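Local atomic coordinates of SrtE1 (Streptomyces coelicolor, PDB entry 5CUW), a protein that acts as a class E sortase, a transpeptidase that cleaves sorting signals of the Leu-Ala-x-Thr-Gly type and anchors surface proteins to the cell wall. Residues A[43-47]-A[48-52]. Numbering follows the deposited sequence.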
ATOM      1  N   LEU A  43      -0.516  -5.930  -6.671  1.00 26.13           N
ATOM      2  CA  LEU A  43       0.508  -4.964  -6.276  1.00 22.71           C
ATOM      3  C   LEU A  43       1.901  -5.480  -6.659  1.00 24.40           C
ATOM      4  O   LEU A  43       2.250  -6.610  -6.320  1.00 29.73           O
ATOM      5  CB  LEU A  43       0.452  -4.700  -4.783  1.00 24.85           C
ATOM      6  CG  LEU A  43       1.408  -3.623  -4.256  1.00 28.70           C
ATOM      7  CD1 LEU A  43       0.908  -2.241  -4.663  1.00 27.25           C
ATOM      8  CD2 LEU A  43       1.549  -3.720  -2.739  1.00 26.15           C
ATOM      9  N   HIS A  44       2.680  -4.657  -7.362  1.00 20.51           N
ATOM     10  CA  HIS A  44       4.036  -5.023  -7.762  1.00 22.75           C
ATOM     11  C   HIS A  44       5.032  -4.090  -7.090  1.00 25.72           C
ATOM     12  O   HIS A  44       4.880  -2.878  -7.158  1.00 28.80           O
ATOM     13  CB  HIS A  44       4.240  -4.936  -9.280  1.00 28.15           C
ATOM     14  CG  HIS A  44       3.275  -5.750 -10.088  1.00 32.34           C
ATOM     15  ND1 HIS A  44       3.632  -6.930 -10.705  1.00 28.55           N
ATOM     16  CD2 HIS A  44       1.976  -5.534 -10.411  1.00 33.46           C
ATOM     17  CE1 HIS A  44       2.591  -7.414 -11.361  1.00 41.87           C
ATOM     18  NE2 HIS A  44       1.574  -6.588 -11.196  1.00 37.71           N
ATOM     19  N   ILE A  45       6.056  -4.649  -6.459  1.00 23.39           N
ATOM     20  CA  ILE A  45       7.169  -3.835  -5.968  1.00 22.44           C
ATOM     21  C   ILE A  45       8.441  -4.510  -6.457  1.00 23.83           C
ATOM     22  O   ILE A  45       8.999  -5.372  -5.772  1.00 29.75           O
ATOM     23  CB  ILE A  45       7.173  -3.690  -4.429  1.00 24.26           C
ATOM     24  CG1 ILE A  45       5.757  -3.419  -3.911  1.00 27.01           C
ATOM     25  CG2 ILE A  45       8.099  -2.552  -3.982  1.00 21.70           C
ATOM     26  CD1 ILE A  45       5.682  -3.288  -2.415  1.00 27.47           C
ATOM     27  N   PRO A  46       8.894  -4.127  -7.663  1.00 25.24           N
ATOM     28  CA  PRO A  46      10.018  -4.750  -8.372  1.00 35.25           C
ATOM     29  C   PRO A  46      11.304  -4.818  -7.554  1.00 30.31           C
ATOM     30  O   PRO A  46      12.022  -5.803  -7.668  1.00 28.40           O
ATOM     31  CB  PRO A  46      10.199  -3.844  -9.594  1.00 36.12           C
ATOM     32  CG  PRO A  46       8.834  -3.326  -9.858  1.00 37.01           C
ATOM     33  CD  PRO A  46       8.221  -3.113  -8.495  1.00 32.30           C
ATOM     34  N   LYS A  47      11.599  -3.807  -6.750  1.00 31.95           N
ATOM     35  CA  LYS A  47      12.843  -3.834  -5.984  1.00 28.58           C
ATOM     36  C   LYS A  47      12.839  -4.963  -4.962  1.00 31.27           C
ATOM     37  O   LYS A  47      13.892  -5.521  -4.632  1.00 36.23           O
ATOM     38  CB  LYS A  47      13.077  -2.499  -5.272  1.00 33.78           C
ATOM     39  CG  LYS A  47      14.433  -2.398  -4.573  1.00 40.68           C
ATOM     40  CD  LYS A  47      14.569  -1.046  -3.905  1.00 44.94           C
ATOM     41  CE  LYS A  47      15.950  -0.810  -3.335  1.00 47.10           C
ATOM     42  NZ  LYS A  47      15.983   0.499  -2.618  1.00 42.62           N
ATOM     43  N   LEU A  48      11.650  -5.294  -4.465  1.00 28.13           N
ATOM     44  CA  LEU A  48      11.494  -6.278  -3.402  1.00 28.47           C
ATOM     45  C   LEU A  48      11.085  -7.662  -3.931  1.00 30.95           C
ATOM     46  O   LEU A  48      10.863  -8.580  -3.145  1.00 33.77           O
ATOM     47  CB  LEU A  48      10.458  -5.778  -2.384  1.00 27.18           C
ATOM     48  CG  LEU A  48      10.594  -4.325  -1.911  1.00 31.19           C
ATOM     49  CD1 LEU A  48       9.583  -3.999  -0.812  1.00 30.24           C
ATOM     50  CD2 LEU A  48      12.004  -4.031  -1.441  1.00 30.37           C
ATOM     51  N   ASP A  49      10.980  -7.805  -5.254  1.00 25.30           N
ATOM     52  CA  ASP A  49      10.520  -9.048  -5.879  1.00 29.13           C
ATOM     53  C   ASP A  49       9.164  -9.472  -5.331  1.00 33.69           C
ATOM     54  O   ASP A  49       8.923 -10.641  -5.034  1.00 30.77           O
ATOM     55  CB  ASP A  49      11.551 -10.150  -5.682  1.00 37.02           C
ATOM     56  CG  ASP A  49      12.858  -9.839  -6.389  1.00 52.16           C
ATOM     57  OD1 ASP A  49      12.799  -9.364  -7.546  1.00 55.74           O
ATOM     58  OD2 ASP A  49      13.935 -10.043  -5.787  1.00 56.08           O
ATOM     59  N   VAL A  50       8.282  -8.494  -5.195  1.00 28.27           N
ATOM     60  CA  VAL A  50       6.952  -8.713  -4.648  1.00 27.24           C
ATOM     61  C   VAL A  50       5.887  -8.585  -5.741  1.00 27.20           C
ATOM     62  O   VAL A  50       5.837  -7.586  -6.454  1.00 28.96           O
ATOM     63  CB  VAL A  50       6.646  -7.714  -3.503  1.00 31.45           C
ATOM     64  CG1 VAL A  50       5.141  -7.607  -3.256  1.00 32.43           C
ATOM     65  CG2 VAL A  50       7.371  -8.125  -2.235  1.00 34.85           C
ATOM     66  N   VAL A  51       5.068  -9.620  -5.878  1.00 30.83           N
ATOM     67  CA  VAL A  51       3.823  -9.535  -6.644  1.00 25.30           C
ATOM     68  C   VAL A  51       2.740 -10.179  -5.785  1.00 28.49           C
ATOM     69  O   VAL A  51       2.875 -11.335  -5.377  1.00 36.10           O
ATOM     70  CB  VAL A  51       3.905 -10.231  -8.010  1.00 36.08           C
ATOM     71  CG1 VAL A  51       2.558 -10.102  -8.749  1.00 35.13           C
ATOM     72  CG2 VAL A  51       5.014  -9.635  -8.841  1.00 45.91           C
ATOM     73  N   VAL A  52       1.678  -9.434  -5.489  1.00 22.12           N
ATOM     74  CA  VAL A  52       0.737  -9.894  -4.480  1.00 20.95           C
ATOM     75  C   VAL A  52      -0.643  -9.288  -4.698  1.00 20.39           C
ATOM     76  O   VAL A  52      -0.770  -8.105  -5.015  1.00 26.49           O
ATOM     77  CB  VAL A  52       1.248  -9.568  -3.065  1.00 23.58           C
ATOM     78  CG1 VAL A  52       1.413  -8.040  -2.858  1.00 21.11           C
ATOM     79  CG2 VAL A  52       0.340 -10.180  -2.005  1.00 24.40           C
TER
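Strands 39-45 and 50-56 of the sortase domain form an antiparallel beta hairpin, in which Ile45 faces Val50 across a hydrogen-bonded pair: Ile45 N donates to Val50 O at 2.9 Å and Val50 N returns to Ile45 O at 3.3 Å. The same Ile45 O also accepts Leu48 N at 3.0 Å, and the two donors approach from opposite faces of the carbonyl plane, each about 45° out of it. With Asp49 and Val50 together opposite Ile45, the turn closes in a G1 beta bulge, where Asp49 takes up a left-handed backbone conformation (phi 55°, psi 43°). Beyond His44 and Val51, Leu43 and Val52 exchange a second pair of backbone bonds, the shorter being Leu43 N to Val52 O at 2.7 Å.

Leu48 lies alongside Ile45, its CG 3.7 Å from Ile45 CG2, a methyl set anti to its own backbone N, beside the carbonyl carbon, where Leu48 can reach it. Replacing Leu48 with a serine would probably strip Ile45 CG2 of this apolar neighbour and open a gap beside it. Ile45 also packs on Leu108, and Leu43 on Ile114 and Val116 of the adjoining strand 113-117. On the other face of the hairpin, Val51 lies alongside His44, its CG2 meeting the ring obliquely 3.6 Å from ND1 and its CG1 near CE1, while His44 NE2 is hydrogen-bonded to Glu117. At the turn, the extended Lys47 chain carries NZ to a salt bridge with Asp112.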